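Local coordinates for uricase (Bacillus fastidiosus, PDB 4R8X), which catalyses the oxidation of urate to 5-hydroxyisourate, the first step of the pathway that degrades urate to (S)-allantoin, at residues Gln245-Ile248 against Tyr249-Leu253. Numbering follows the deposited sequence.
Sequences QHLI and YHIGL
His-246 and His-250 lie one turn apart on the alpha-helix 244-258, one of the helices packed on the antiparallel sheet of the T-fold (tunnelling fold) of uricases. Four successive i to i+4 backbone bonds join Gln-245-Ile-248 to Tyr-249-Leu-253. The first two, from Tyr-249 N to Gln-245 O and from His-250 N to His-246 O, are long at 3.3 Å; Ile-251 N to Leu-247 O and Gly-252 N to Ile-248 O shorten to 2.9 Å. The amide N of His-246 is hydrogen-bonded to Ser-243 OG.

With CG anti to the backbone N (chi1 176°), the His-246 imidazole swings along the helix to meet the ring of His-250, the planes inclined at 63° and NE2 of His-246 3.3 Å from NE2 of His-250. The other nitrogen of His-246, ND1, is satisfied by the backbone N of Lys-242, a hydrogen bond consistent with the ring being held in this rotation, with NE2 toward His-250. The carbonyl of His-246 also meets the second imidazole edge-on, its O lying in the ring plane 3.3 Å from His-250 CD2.

Leu-247 and Ile-251 form the apolar flank, Leu-247 reaching Ile-200 and Ile-251 reaching Leu-202 of strand 198-208, and both touching helix 225-238. Elsewhere on the helix Ile-248 and Tyr-249 pack on Phe-301 of strand 296-304 and on Phe-58 of a neighbouring subunit, while Tyr-249 OH is hydrogen-bonded to Glu-311 OE2. Gln-245, predicted to bind urate, turns its amide away from the following turn. Between the two aliphatic side chains the closest touch is Leu-247 CG to Ile-251 CD1, 3.8 Å.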
ATOM      1  N   GLN D 245      -4.343  25.271  11.633  1.00 16.14           N
ATOM      2  CA  GLN D 245      -4.999  26.350  10.898  1.00 15.96           C
ATOM      3  C   GLN D 245      -4.145  27.608  10.928  1.00 15.80           C
ATOM      4  O   GLN D 245      -3.851  28.196   9.894  1.00 15.55           O
ATOM      5  CB  GLN D 245      -6.374  26.666  11.496  1.00 16.02           C
ATOM      6  CG  GLN D 245      -7.442  25.622  11.215  1.00 17.74           C
ATOM      7  CD  GLN D 245      -7.534  24.551  12.284  1.00 19.37           C
ATOM      8  OE1 GLN D 245      -6.528  24.157  12.885  1.00 19.99           O
ATOM      9  NE2 GLN D 245      -8.751  24.071  12.528  1.00 19.58           N
ATOM     10  N   HIS D 246      -3.752  28.003  12.134  1.00 15.24           N
ATOM     11  CA  HIS D 246      -2.914  29.172  12.345  1.00 16.07           C
ATOM     12  C   HIS D 246      -1.552  29.013  11.659  1.00 15.13           C
ATOM     13  O   HIS D 246      -1.070  29.923  10.991  1.00 14.95           O
ATOM     14  CB  HIS D 246      -2.773  29.397  13.854  1.00 17.95           C
ATOM     15  CG  HIS D 246      -1.855  30.517  14.229  1.00 20.71           C
ATOM     16  ND1 HIS D 246      -0.686  30.313  14.929  1.00 21.30           N
ATOM     17  CD2 HIS D 246      -1.941  31.853  14.018  1.00 22.02           C
ATOM     18  CE1 HIS D 246      -0.089  31.475  15.133  1.00 22.48           C
ATOM     19  NE2 HIS D 246      -0.830  32.425  14.589  1.00 23.09           N
ATOM     20  N   LEU D 247      -0.943  27.843  11.810  1.00 15.07           N
ATOM     21  CA  LEU D 247       0.348  27.569  11.185  1.00 14.07           C
ATOM     22  C   LEU D 247       0.345  27.763   9.670  1.00 14.23           C
ATOM     23  O   LEU D 247       1.219  28.445   9.126  1.00 14.43           O
ATOM     24  CB  LEU D 247       0.810  26.160  11.539  1.00 14.92           C
ATOM     25  CG  LEU D 247       2.051  25.650  10.807  1.00 15.88           C
ATOM     26  CD1 LEU D 247       3.274  26.491  11.170  1.00 17.37           C
ATOM     27  CD2 LEU D 247       2.270  24.192  11.145  1.00 17.59           C
ATOM     28  N   ILE D 248      -0.638  27.185   8.988  1.00 13.64           N
ATOM     29  CA  ILE D 248      -0.617  27.226   7.537  1.00 13.93           C
ATOM     30  C   ILE D 248      -0.927  28.621   7.016  1.00 13.67           C
ATOM     31  O   ILE D 248      -0.452  29.003   5.945  1.00 14.17           O
ATOM     32  CB  ILE D 248      -1.506  26.139   6.884  1.00 14.13           C
ATOM     33  CG1 ILE D 248      -2.969  26.274   7.301  1.00 14.70           C
ATOM     34  CG2 ILE D 248      -0.976  24.753   7.238  1.00 15.03           C
ATOM     35  CD1 ILE D 248      -3.878  25.314   6.550  1.00 14.86           C
ATOM     36  N   TYR D 249      -1.684  29.400   7.785  1.00 13.46           N
ATOM     37  CA  TYR D 249      -1.892  30.792   7.411  1.00 13.83           C
ATOM     38  C   TYR D 249      -0.541  31.505   7.331  1.00 13.69           C
ATOM     39  O   TYR D 249      -0.236  32.191   6.347  1.00 13.15           O
ATOM     40  CB  TYR D 249      -2.804  31.497   8.421  1.00 14.43           C
ATOM     41  CG  TYR D 249      -3.104  32.947   8.094  1.00 15.02           C
ATOM     42  CD1 TYR D 249      -3.694  33.303   6.887  1.00 15.77           C
ATOM     43  CD2 TYR D 249      -2.809  33.962   9.002  1.00 15.64           C
ATOM     44  CE1 TYR D 249      -3.980  34.628   6.595  1.00 17.29           C
ATOM     45  CE2 TYR D 249      -3.093  35.286   8.715  1.00 16.81           C
ATOM     46  CZ  TYR D 249      -3.675  35.610   7.509  1.00 17.24           C
ATOM     47  OH  TYR D 249      -3.961  36.924   7.210  1.00 17.74           O
ATOM     48  N   HIS D 250       0.282  31.316   8.357  1.00 13.63           N
ATOM     49  CA  HIS D 250       1.595  31.942   8.403  1.00 13.24           C
ATOM     50  C   HIS D 250       2.602  31.379   7.407  1.00 13.44           C
ATOM     51  O   HIS D 250       3.419  32.116   6.872  1.00 13.98           O
ATOM     52  CB  HIS D 250       2.133  31.924   9.829  1.00 14.05           C
ATOM     53  CG  HIS D 250       1.488  32.946  10.705  1.00 15.39           C
ATOM     54  ND1 HIS D 250       2.072  34.164  10.969  1.00 16.54           N
ATOM     55  CD2 HIS D 250       0.278  32.967  11.314  1.00 16.11           C
ATOM     56  CE1 HIS D 250       1.270  34.876  11.740  1.00 16.92           C
ATOM     57  NE2 HIS D 250       0.167  34.180  11.951  1.00 16.45           N
ATOM     58  N   ILE D 251       2.541  30.081   7.141  1.00 13.38           N
ATOM     59  CA  ILE D 251       3.362  29.529   6.084  1.00 13.84           C
ATOM     60  C   ILE D 251       2.976  30.183   4.755  1.00 14.13           C
ATOM     61  O   ILE D 251       3.843  30.600   3.977  1.00 14.38           O
ATOM     62  CB  ILE D 251       3.223  28.001   5.997  1.00 13.36           C
ATOM     63  CG1 ILE D 251       3.822  27.339   7.250  1.00 13.73           C
ATOM     64  CG2 ILE D 251       3.903  27.498   4.729  1.00 14.27           C
ATOM     65  CD1 ILE D 251       3.547  25.831   7.363  1.00 15.31           C
ATOM     66  N   GLY D 252       1.673  30.287   4.510  1.00 13.49           N
ATOM     67  CA  GLY D 252       1.187  30.895   3.286  1.00 13.57           C
ATOM     68  C   GLY D 252       1.609  32.346   3.136  1.00 13.73           C
ATOM     69  O   GLY D 252       2.054  32.748   2.063  1.00 13.88           O
ATOM     70  N   LEU D 253       1.461  33.126   4.202  1.00 13.87           N
ATOM     71  CA  LEU D 253       1.882  34.530   4.181  1.00 14.13           C
ATOM     72  C   LEU D 253       3.357  34.653   3.826  1.00 14.50           C
ATOM     73  O   LEU D 253       3.749  35.532   3.058  1.00 14.30           O
ATOM     74  CB  LEU D 253       1.637  35.194   5.546  1.00 14.44           C
ATOM     75  CG  LEU D 253       0.190  35.395   5.999  1.00 15.24           C
ATOM     76  CD1 LEU D 253       0.169  35.899   7.440  1.00 16.25           C
ATOM     77  CD2 LEU D 253      -0.568  36.348   5.079  1.00 15.63           C
TER